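Local coordinates for RV1873 (Mycobacterium tuberculosis, PDB 2JEK), which is of unknown function but belongs to the DUF1810 family and folds into an all-helical, right-handed superhelix, at residues A[8-13]-A[62-67]; A[12-17]-A[71-76]; A[43-48]-A[139-144]; A[57-62]-A[109-114]. All blocks are in the same frame, centred on the assembly; numbering follows the deposited sequence.

Contact 1: residues A[8-13]-A[62-67]; sequences FDLKRF and LEEAQA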
# COMPACT_ATOMS: atom_id res chain seq x y z
N PHE A 8 -5.89 -15.05 -7.94
CA PHE A 8 -5.16 -13.80 -8.17
C PHE A 8 -3.65 -13.91 -7.95
O PHE A 8 -2.94 -12.91 -8.05
CB PHE A 8 -5.72 -12.68 -7.30
CG PHE A 8 -7.13 -12.28 -7.64
CD1 PHE A 8 -7.40 -11.54 -8.78
CD2 PHE A 8 -8.18 -12.65 -6.81
CE1 PHE A 8 -8.71 -11.16 -9.08
CE2 PHE A 8 -9.49 -12.28 -7.11
CZ PHE A 8 -9.75 -11.53 -8.24
N ASP A 9 -3.15 -15.11 -7.66
CA ASP A 9 -1.72 -15.29 -7.38
C ASP A 9 -1.25 -14.37 -6.23
O ASP A 9 -0.19 -13.73 -6.30
CB ASP A 9 -0.88 -15.09 -8.66
CG ASP A 9 0.58 -15.47 -8.49
OD1 ASP A 9 0.89 -16.31 -7.62
OD2 ASP A 9 1.42 -14.91 -9.22
N LEU A 10 -2.05 -14.31 -5.18
CA LEU A 10 -1.70 -13.51 -4.00
C LEU A 10 -0.47 -14.08 -3.32
O LEU A 10 0.23 -13.38 -2.59
CB LEU A 10 -2.86 -13.42 -3.00
CG LEU A 10 -4.10 -12.69 -3.52
CD1 LEU A 10 -5.20 -12.77 -2.47
CD2 LEU A 10 -3.82 -11.24 -3.92
N LYS A 11 -0.19 -15.36 -3.56
CA LYS A 11 1.01 -15.95 -2.99
C LYS A 11 2.28 -15.17 -3.37
O LYS A 11 3.25 -15.16 -2.60
CB LYS A 11 1.12 -17.44 -3.32
CG LYS A 11 1.48 -17.77 -4.76
CD LYS A 11 1.70 -19.27 -4.95
CE LYS A 11 1.87 -19.63 -6.41
NZ LYS A 11 3.12 -19.12 -7.02
N ARG A 12 2.28 -14.50 -4.53
CA ARG A 12 3.44 -13.71 -4.93
C ARG A 12 3.79 -12.67 -3.86
O ARG A 12 4.96 -12.41 -3.60
CB ARG A 12 3.24 -13.08 -6.32
CG ARG A 12 2.37 -11.81 -6.41
CD ARG A 12 2.14 -11.51 -7.89
NE ARG A 12 1.40 -10.27 -8.16
CZ ARG A 12 0.07 -10.15 -8.04
NH1 ARG A 12 -0.66 -11.15 -7.60
NH2 ARG A 12 -0.52 -8.99 -8.33
N PHE A 13 2.76 -12.10 -3.22
CA PHE A 13 3.00 -11.11 -2.18
C PHE A 13 3.51 -11.78 -0.90
O PHE A 13 4.42 -11.27 -0.25
CB PHE A 13 1.75 -10.29 -1.88
CG PHE A 13 1.29 -9.43 -3.03
CD1 PHE A 13 1.95 -8.24 -3.33
CD2 PHE A 13 0.18 -9.80 -3.78
CE1 PHE A 13 1.51 -7.45 -4.38
CE2 PHE A 13 -0.27 -9.02 -4.83
CZ PHE A 13 0.39 -7.83 -5.12
N LEU A 62 -9.86 -3.87 -8.89
CA LEU A 62 -10.45 -3.71 -7.56
C LEU A 62 -10.75 -5.08 -6.91
O LEU A 62 -10.60 -5.23 -5.69
CB LEU A 62 -11.71 -2.83 -7.59
CG LEU A 62 -12.10 -2.27 -6.21
CD1 LEU A 62 -11.11 -1.19 -5.76
CD2 LEU A 62 -13.53 -1.75 -6.19
N GLU A 63 -11.17 -6.05 -7.71
CA GLU A 63 -11.49 -7.39 -7.21
C GLU A 63 -10.25 -8.05 -6.61
O GLU A 63 -10.33 -8.70 -5.56
CB GLU A 63 -12.10 -8.28 -8.30
CG GLU A 63 -13.53 -7.91 -8.72
CD GLU A 63 -13.63 -6.68 -9.64
OE1 GLU A 63 -12.61 -6.20 -10.19
OE2 GLU A 63 -14.77 -6.18 -9.81
N GLU A 64 -9.09 -7.85 -7.24
CA GLU A 64 -7.86 -8.37 -6.65
C GLU A 64 -7.53 -7.66 -5.32
O GLU A 64 -7.11 -8.30 -4.36
CB GLU A 64 -6.68 -8.31 -7.62
CG GLU A 64 -5.40 -8.84 -6.97
CD GLU A 64 -4.21 -8.97 -7.91
OE1 GLU A 64 -4.32 -8.71 -9.13
OE2 GLU A 64 -3.14 -9.36 -7.40
N ALA A 65 -7.74 -6.34 -5.28
CA ALA A 65 -7.52 -5.60 -4.03
C ALA A 65 -8.41 -6.14 -2.92
O ALA A 65 -7.99 -6.27 -1.76
CB ALA A 65 -7.75 -4.10 -4.24
N GLN A 66 -9.65 -6.46 -3.28
CA GLN A 66 -10.59 -7.01 -2.30
C GLN A 66 -10.15 -8.39 -1.80
O GLN A 66 -10.19 -8.68 -0.61
CB GLN A 66 -11.99 -7.06 -2.88
CG GLN A 66 -12.54 -5.66 -3.09
CD GLN A 66 -13.91 -5.61 -3.72
OE1 GLN A 66 -14.32 -6.53 -4.43
NE2 GLN A 66 -14.63 -4.51 -3.47
N ALA A 67 -9.68 -9.22 -2.73
CA ALA A 67 -9.12 -10.52 -2.36
C ALA A 67 -7.88 -10.38 -1.47
O ALA A 67 -7.67 -11.16 -0.54
CB ALA A 67 -8.79 -11.32 -3.60
O HOH W 1 -3.25 -11.19 -10.19

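Contact 2: residues A[12-17]-A[71-76]; sequences RFVYAQ and HDLLGP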
# COMPACT_ATOMS: atom_id res chain seq x y z
N ARG A 12 2.28 -14.50 -4.53
CA ARG A 12 3.44 -13.71 -4.93
C ARG A 12 3.79 -12.67 -3.86
O ARG A 12 4.96 -12.41 -3.60
CB ARG A 12 3.24 -13.08 -6.32
CG ARG A 12 2.37 -11.81 -6.41
CD ARG A 12 2.14 -11.51 -7.89
NE ARG A 12 1.40 -10.27 -8.16
CZ ARG A 12 0.07 -10.15 -8.04
NH1 ARG A 12 -0.66 -11.15 -7.60
NH2 ARG A 12 -0.52 -8.99 -8.33
N PHE A 13 2.76 -12.10 -3.22
CA PHE A 13 3.00 -11.11 -2.18
C PHE A 13 3.51 -11.78 -0.90
O PHE A 13 4.42 -11.27 -0.25
CB PHE A 13 1.75 -10.29 -1.88
CG PHE A 13 1.29 -9.43 -3.03
CD1 PHE A 13 1.95 -8.24 -3.33
CD2 PHE A 13 0.18 -9.80 -3.78
CE1 PHE A 13 1.51 -7.45 -4.38
CE2 PHE A 13 -0.27 -9.02 -4.83
CZ PHE A 13 0.39 -7.83 -5.12
N VAL A 14 2.92 -12.92 -0.55
CA VAL A 14 3.35 -13.63 0.65
C VAL A 14 4.83 -13.98 0.57
O VAL A 14 5.57 -13.75 1.52
CB VAL A 14 2.51 -14.92 0.89
CG1 VAL A 14 3.06 -15.73 2.06
CG2 VAL A 14 1.03 -14.57 1.13
N TYR A 15 5.27 -14.50 -0.57
CA TYR A 15 6.65 -14.93 -0.71
C TYR A 15 7.63 -13.78 -0.85
O TYR A 15 8.76 -13.89 -0.41
CB TYR A 15 6.80 -15.92 -1.88
CG TYR A 15 5.90 -17.14 -1.81
CD1 TYR A 15 5.66 -17.79 -0.61
CD2 TYR A 15 5.32 -17.65 -2.96
CE1 TYR A 15 4.83 -18.91 -0.55
CE2 TYR A 15 4.50 -18.78 -2.92
CZ TYR A 15 4.27 -19.40 -1.71
OH TYR A 15 3.47 -20.51 -1.64
N ALA A 16 7.21 -12.68 -1.48
CA ALA A 16 8.04 -11.47 -1.55
C ALA A 16 8.23 -10.86 -0.17
O ALA A 16 9.31 -10.39 0.18
CB ALA A 16 7.43 -10.44 -2.51
N GLN A 17 7.16 -10.88 0.62
CA GLN A 17 7.23 -10.33 1.97
C GLN A 17 8.08 -11.15 2.92
O GLN A 17 8.70 -10.60 3.83
CB GLN A 17 5.82 -10.16 2.56
CG GLN A 17 5.00 -9.03 1.93
CD GLN A 17 3.62 -8.92 2.56
OE1 GLN A 17 3.30 -9.65 3.49
NE2 GLN A 17 2.80 -8.02 2.04
N HIS A 71 -7.37 -11.86 2.44
CA HIS A 71 -6.30 -12.82 2.72
C HIS A 71 -5.88 -12.67 4.18
O HIS A 71 -5.57 -11.57 4.63
CB HIS A 71 -5.12 -12.58 1.79
CG HIS A 71 -4.09 -13.67 1.81
ND1 HIS A 71 -3.20 -13.83 2.85
CD2 HIS A 71 -3.82 -14.66 0.92
CE1 HIS A 71 -2.42 -14.87 2.60
NE2 HIS A 71 -2.77 -15.39 1.44
N ASP A 72 -5.88 -13.78 4.93
CA ASP A 72 -5.72 -13.69 6.38
C ASP A 72 -4.28 -13.39 6.85
O ASP A 72 -4.03 -13.20 8.05
CB ASP A 72 -6.27 -14.96 7.06
CG ASP A 72 -6.54 -14.76 8.55
OD1 ASP A 72 -6.98 -13.66 8.96
OD2 ASP A 72 -6.30 -15.71 9.33
N LEU A 73 -3.34 -13.35 5.90
CA LEU A 73 -2.00 -12.85 6.18
C LEU A 73 -1.83 -11.43 5.62
O LEU A 73 -1.46 -10.52 6.35
CB LEU A 73 -0.91 -13.79 5.64
CG LEU A 73 0.50 -13.44 6.15
CD1 LEU A 73 0.66 -13.85 7.61
CD2 LEU A 73 1.57 -14.08 5.28
N LEU A 74 -2.13 -11.27 4.34
CA LEU A 74 -1.86 -10.00 3.64
C LEU A 74 -2.74 -8.84 4.10
O LEU A 74 -2.27 -7.71 4.22
CB LEU A 74 -1.99 -10.18 2.13
CG LEU A 74 -1.03 -11.18 1.48
CD1 LEU A 74 -1.40 -11.42 0.04
CD2 LEU A 74 0.41 -10.72 1.61
N GLY A 75 -4.03 -9.10 4.32
CA GLY A 75 -4.94 -8.07 4.80
C GLY A 75 -4.51 -7.54 6.16
O GLY A 75 -4.29 -6.34 6.31
N PRO A 76 -4.40 -8.42 7.17
CA PRO A 76 -3.93 -7.94 8.47
C PRO A 76 -2.58 -7.22 8.40
O PRO A 76 -2.37 -6.23 9.11
CB PRO A 76 -3.84 -9.21 9.32
CG PRO A 76 -4.93 -10.06 8.74
CD PRO A 76 -4.80 -9.84 7.24
O HOH W 2 0.21 -6.90 3.08

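Contact 3: residues A[43-48]-A[139-144]; sequences PQLRGL and VALLAV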
# COMPACT_ATOMS: atom_id res chain seq x y z
N PRO A 43 0.79 -2.27 -1.92
CA PRO A 43 0.58 -2.46 -3.35
C PRO A 43 -0.28 -1.39 -4.00
O PRO A 43 -1.17 -0.82 -3.35
CB PRO A 43 -0.12 -3.83 -3.42
CG PRO A 43 0.24 -4.49 -2.10
CD PRO A 43 0.18 -3.35 -1.14
N GLN A 44 -0.02 -1.14 -5.28
CA GLN A 44 -0.78 -0.17 -6.05
C GLN A 44 -1.26 -0.82 -7.35
O GLN A 44 -0.80 -1.90 -7.72
CB GLN A 44 0.09 1.05 -6.37
CG GLN A 44 1.24 0.76 -7.32
CD GLN A 44 2.10 1.96 -7.61
OE1 GLN A 44 2.69 2.08 -8.68
NE2 GLN A 44 2.17 2.87 -6.66
N LEU A 45 -2.18 -0.15 -8.04
CA LEU A 45 -2.70 -0.70 -9.28
C LEU A 45 -1.63 -0.90 -10.33
O LEU A 45 -0.75 -0.05 -10.51
CB LEU A 45 -3.79 0.19 -9.89
CG LEU A 45 -5.19 0.08 -9.27
CD1 LEU A 45 -6.13 1.06 -9.98
CD2 LEU A 45 -5.74 -1.33 -9.36
N ARG A 46 -1.72 -2.02 -11.03
CA ARG A 46 -0.87 -2.29 -12.16
C ARG A 46 -1.17 -1.21 -13.21
O ARG A 46 -2.31 -0.79 -13.36
CB ARG A 46 -1.18 -3.68 -12.71
CG ARG A 46 -0.37 -4.07 -13.94
CD ARG A 46 -0.54 -5.55 -14.23
NE ARG A 46 0.13 -6.39 -13.24
CZ ARG A 46 -0.35 -7.56 -12.81
NH1 ARG A 46 -1.51 -8.02 -13.26
NH2 ARG A 46 0.34 -8.26 -11.91
N GLY A 47 -0.13 -0.75 -13.90
CA GLY A 47 -0.33 0.28 -14.91
C GLY A 47 0.14 1.63 -14.42
O GLY A 47 0.37 2.54 -15.22
N LEU A 48 0.27 1.79 -13.11
CA LEU A 48 0.81 3.03 -12.55
C LEU A 48 2.33 3.14 -12.66
O LEU A 48 2.86 4.22 -12.90
CB LEU A 48 0.38 3.22 -11.09
CG LEU A 48 -1.13 3.40 -10.89
CD1 LEU A 48 -1.43 3.42 -9.39
CD2 LEU A 48 -1.62 4.69 -11.56
N VAL A 139 -7.84 6.80 -8.99
CA VAL A 139 -9.29 7.07 -9.05
C VAL A 139 -9.80 6.92 -10.49
O VAL A 139 -10.86 6.33 -10.72
CB VAL A 139 -9.66 8.45 -8.45
CG1 VAL A 139 -11.16 8.74 -8.61
CG2 VAL A 139 -9.26 8.54 -6.98
N ALA A 140 -9.02 7.43 -11.44
CA ALA A 140 -9.40 7.34 -12.85
C ALA A 140 -9.46 5.89 -13.33
O ALA A 140 -10.43 5.49 -13.97
CB ALA A 140 -8.45 8.16 -13.72
N LEU A 141 -8.43 5.10 -13.00
CA LEU A 141 -8.38 3.69 -13.41
C LEU A 141 -9.49 2.86 -12.78
O LEU A 141 -9.87 1.82 -13.33
CB LEU A 141 -7.02 3.06 -13.06
CG LEU A 141 -5.79 3.38 -13.91
CD1 LEU A 141 -4.53 2.90 -13.20
CD2 LEU A 141 -5.89 2.72 -15.29
N LEU A 142 -9.98 3.29 -11.61
CA LEU A 142 -11.03 2.56 -10.90
C LEU A 142 -12.46 2.96 -11.26
O LEU A 142 -13.42 2.30 -10.83
CB LEU A 142 -10.85 2.67 -9.38
CG LEU A 142 -9.65 1.96 -8.77
CD1 LEU A 142 -9.57 2.29 -7.31
CD2 LEU A 142 -9.71 0.44 -8.98
N ALA A 143 -12.61 4.03 -12.03
CA ALA A 143 -13.93 4.59 -12.33
C ALA A 143 -14.82 3.58 -13.04
O ALA A 143 -15.99 3.41 -12.71
CB ALA A 143 -13.79 5.86 -13.17
N VAL A 144 -14.22 2.89 -14.01
CA VAL A 144 -14.93 1.94 -14.85
C VAL A 144 -14.41 0.53 -14.57
O VAL A 144 -13.19 0.29 -14.61
CB VAL A 144 -14.79 2.30 -16.35
CG1 VAL A 144 -15.61 1.35 -17.20
CG2 VAL A 144 -15.22 3.73 -16.61

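Contact 4: residues A[57-62]-A[109-114]; sequences YGISSL and MTLFAR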
# COMPACT_ATOMS: atom_id res chain seq x y z
N TYR A 57 4.12 -6.82 -9.21
CA TYR A 57 3.46 -6.65 -7.91
C TYR A 57 2.28 -5.69 -7.97
O TYR A 57 1.67 -5.39 -6.94
CB TYR A 57 4.48 -6.27 -6.82
CG TYR A 57 5.43 -7.42 -6.58
CD1 TYR A 57 4.97 -8.62 -6.02
CD2 TYR A 57 6.78 -7.33 -6.93
CE1 TYR A 57 5.83 -9.70 -5.81
CE2 TYR A 57 7.65 -8.40 -6.72
CZ TYR A 57 7.16 -9.58 -6.16
OH TYR A 57 8.01 -10.65 -5.95
N GLY A 58 1.97 -5.23 -9.18
CA GLY A 58 0.80 -4.39 -9.40
C GLY A 58 -0.48 -5.19 -9.17
O GLY A 58 -0.55 -6.39 -9.46
N ILE A 59 -1.48 -4.52 -8.61
CA ILE A 59 -2.81 -5.11 -8.38
C ILE A 59 -3.60 -4.98 -9.67
O ILE A 59 -3.66 -3.89 -10.24
CB ILE A 59 -3.52 -4.39 -7.21
CG1 ILE A 59 -2.72 -4.59 -5.91
CG2 ILE A 59 -4.99 -4.84 -7.05
CD1 ILE A 59 -2.87 -5.97 -5.27
N SER A 60 -4.20 -6.08 -10.13
CA SER A 60 -4.81 -6.10 -11.46
C SER A 60 -6.13 -5.33 -11.54
O SER A 60 -6.49 -4.79 -12.60
CB SER A 60 -5.04 -7.54 -11.94
OG SER A 60 -5.95 -8.22 -11.10
N SER A 61 -6.86 -5.29 -10.44
CA SER A 61 -8.24 -4.82 -10.44
C SER A 61 -8.71 -4.54 -9.02
O SER A 61 -8.08 -4.97 -8.05
CB SER A 61 -9.14 -5.90 -11.05
OG SER A 61 -9.17 -7.05 -10.22
N LEU A 62 -9.86 -3.87 -8.89
CA LEU A 62 -10.45 -3.71 -7.56
C LEU A 62 -10.75 -5.08 -6.91
O LEU A 62 -10.60 -5.23 -5.69
CB LEU A 62 -11.71 -2.83 -7.59
CG LEU A 62 -12.10 -2.27 -6.21
CD1 LEU A 62 -11.11 -1.19 -5.76
CD2 LEU A 62 -13.53 -1.75 -6.19
N MET A 109 -3.03 3.57 -0.69
CA MET A 109 -4.14 3.92 0.20
C MET A 109 -5.41 4.26 -0.58
O MET A 109 -6.51 3.90 -0.17
CB MET A 109 -3.75 5.09 1.12
CG MET A 109 -2.58 4.80 2.08
SD MET A 109 -2.92 3.44 3.23
CE MET A 109 -2.23 2.01 2.37
N THR A 110 -5.25 4.93 -1.72
CA THR A 110 -6.39 5.31 -2.56
C THR A 110 -7.09 4.04 -3.05
O THR A 110 -8.31 3.93 -2.97
CB THR A 110 -5.94 6.17 -3.74
OG1 THR A 110 -5.37 7.39 -3.23
CG2 THR A 110 -7.10 6.52 -4.66
N LEU A 111 -6.30 3.09 -3.55
CA LEU A 111 -6.84 1.82 -4.02
C LEU A 111 -7.59 1.06 -2.92
O LEU A 111 -8.76 0.68 -3.10
CB LEU A 111 -5.71 0.95 -4.56
CG LEU A 111 -6.05 -0.51 -4.89
CD1 LEU A 111 -7.13 -0.60 -5.96
CD2 LEU A 111 -4.81 -1.28 -5.30
N PHE A 112 -6.94 0.85 -1.78
CA PHE A 112 -7.55 0.02 -0.75
C PHE A 112 -8.71 0.73 -0.06
O PHE A 112 -9.68 0.09 0.34
CB PHE A 112 -6.48 -0.53 0.20
CG PHE A 112 -5.67 -1.61 -0.44
CD1 PHE A 112 -6.21 -2.90 -0.57
CD2 PHE A 112 -4.41 -1.36 -0.98
CE1 PHE A 112 -5.49 -3.92 -1.19
CE2 PHE A 112 -3.69 -2.37 -1.61
CZ PHE A 112 -4.22 -3.66 -1.71
N ALA A 113 -8.67 2.06 -0.01
CA ALA A 113 -9.83 2.81 0.48
C ALA A 113 -11.06 2.63 -0.41
O ALA A 113 -12.19 2.69 0.09
CB ALA A 113 -9.48 4.28 0.63
N ARG A 114 -10.86 2.43 -1.71
CA ARG A 114 -11.96 2.23 -2.64
C ARG A 114 -12.40 0.77 -2.67
O ARG A 114 -13.51 0.46 -3.12
CB ARG A 114 -11.58 2.69 -4.05
CG ARG A 114 -11.30 4.19 -4.20
CD ARG A 114 -12.55 5.05 -4.26
NE ARG A 114 -12.21 6.47 -4.43
CZ ARG A 114 -13.03 7.38 -4.94
NH1 ARG A 114 -14.26 7.05 -5.34
NH2 ARG A 114 -12.63 8.64 -5.05

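Contact 1: residues A[8-13]-A[62-67]
The loop leading into helix 11-17, with Arg12 from the helix, meets the first turns of helix 62-70, as Phe8, Leu10 and Arg12 touch Glu64 and Ala67. Arg12 and Glu64 reach toward each other tip to tip in a salt bridge whose two bonds converge on one oxygen: Arg12 NH2 stands 2.8 Å from Glu64 OE2, and Arg12 NH1 is 3.1 Å from that same Glu64 OE2. Both arrive on the syn side, near the guanidinium plane, which is turned 60° from the carboxylate. Glu64 has CG anti to its backbone N (chi1 179°), and its extended chain slides past Phe8 in the opposite direction. Glu64 CA sits over the centre of the Phe8 ring in a CH-pi contact, and Glu64 CB is 3.5 Å from Phe8 CD1. Ala67 CB approaches the ring obliquely, 3.5 Å from Phe8 CD2, and also lies 4.0 Å from Leu10 CD1. Arg12 NH1 donates to Asp9 O as well, at 2.9 Å from above the carbonyl plane, while NE and NH2 bond to Arg56 O and Gly58 O. Glu64 OE1 is hydrogen-bonded to Ser60 OG, and one water donates to both Glu64 OE1 and Phe8 O. The buried carboxylate thus has partners on both oxygens, and the shared grip on OE2 would tend to keep it ionised and its rotation fixed.

Contact 2: residues A[12-17]-A[71-76]
The branched end of Leu74 packs against Phe13, Val14 and Gln17 of helix 11-17. From CB the chain turns so that CG is anti to the carbonyl carbon (chi1 -61°). There Leu74 CG meets Val14 CG2 at 4.0 Å, and within its own segment lies over one face of the His71 ring, toward the rim. Both methyls at the tip meet Phe13 CB, Leu74 CD2 at 3.8 Å and Leu74 CD1 at 3.9 Å; CD2 also touches Val14 CG2 and the amide of Gln17, 3.6 Å from Gln17 OE1. The polar groups of that amide are engaged elsewhere: NE2 with Phe40 O, OE1 with Arg77 NH1, while a water links NE2 to Leu74 O. Val14 spreads its two methyls over the turn, CG1 being 3.9 Å from Leu73 CD2 and CG2 lying 3.8 Å from His71 CE1, oblique to the ring. His71 ND1 accepts from Leu74 N at 3.1 Å, nearly straight at 171°, and also from Leu73 N, both donors tilted from the ring plane. Such a ring nitrogen accepting backbone N-H groups is a side-chain cap on a helix N terminus, here that of helix 74-87, and the capped turn packs on helix 11-17.

Contact 3: residues A[43-48]-A[139-144]
Leu141 and Leu142, near the C-terminal end of helix 136-143, press against Leu45 and Leu48, the two ends of a type II beta turn in the loop after helix 38-41. The first residue, Val139, turns its CB away from the loop and packs instead on Thr110 and Glu134. Two residues on, Leu141 points toward the turn: its CB is 3.8 Å from Leu45 CD1, and its CD1 reaches Leu48 CD2 at 3.8 Å. Leu141 runs antiparallel to each of the two loop side chains as it passes them, and its CD1 also comes 4.3 Å from Arg46 O. Leu142 then crosses Leu45 obliquely, Leu142 CD2 standing 3.8 Å from Leu45 CD1, so that this one methyl of Leu45 meets both helix leucines. In the turn, Gly47 has a positive phi at which a CB would jam against the preceding carbonyl oxygen. No polar bond crosses between the two segments, although Leu48 O is hydrogen-bonded to Arg137 NH1 one turn earlier in the same helix. Through Val139 on Thr110 and Leu142 on Leu62 the last helix also lies against helices 101-115 and 62-70 around this surface contact, while Leu45 carries the loop onto Leu111 of helix 101-115.

Contact 4: residues A[57-62]-A[109-114]
The Phe112 ring is the flat group that reaches across, and Ile59 comes to it obliquely, with Ile59 CD1 4.5 Å from Phe112 CZ. Elsewhere the ring meets Tyr68, the two planes at about 50°; it is buried, with partners on helices 62-70 and 120-129. The firmer packing is that of Ile59 on Leu111. Leu111 has CG anti to its backbone N (chi1 170°), and its CD2 sits against the branch point of the isoleucine, 3.9 Å from Ile59 CB and 4.0 Å from both Ile59 CG1 and Ile59 CG2. The other methyl, Leu111 CD1, meets Leu62 CD1 at 4.0 Å. Leu62 lies over the following turn of helix 101-115 too, with its CD2 3.8 Å from Arg114 O and its CD1 4.3 Å from Arg114 CB. The guanidinium of Arg114 forms a salt bridge with Glu134 instead. No hydrogen bond joins the segments; the contact is van der Waals packing and burial of apolar surface. The loop backbone is hydrogen-bonded to another loop instead, Ile59 pairing with Gln44 and Arg46. With those polar groups satisfied, the aliphatic side of the loop can be buried against helix 101-115.

In the fold
Contact 4 lies deepest, its centre about 8 Å from the centre of the chain, and is apolar packing without a hydrogen bond between its segments; contact 3, its centre about 13 Å from the chain's, uses the same leucine-rich chemistry at the surface. The two are about 7 Å apart between centres and are stitched together where the 43-48 and 57-62 loops exchange backbone hydrogen bonds. Contacts 1 and 2 both use helix 11-17, setting it first on helix 62-70 and then on the start of helix 74-87. Both are partly buried, but contact 1 alone has a salt bridge between its segments. Leu62 lies in a segment of contacts 1 and 4, but touches across only in contact 4.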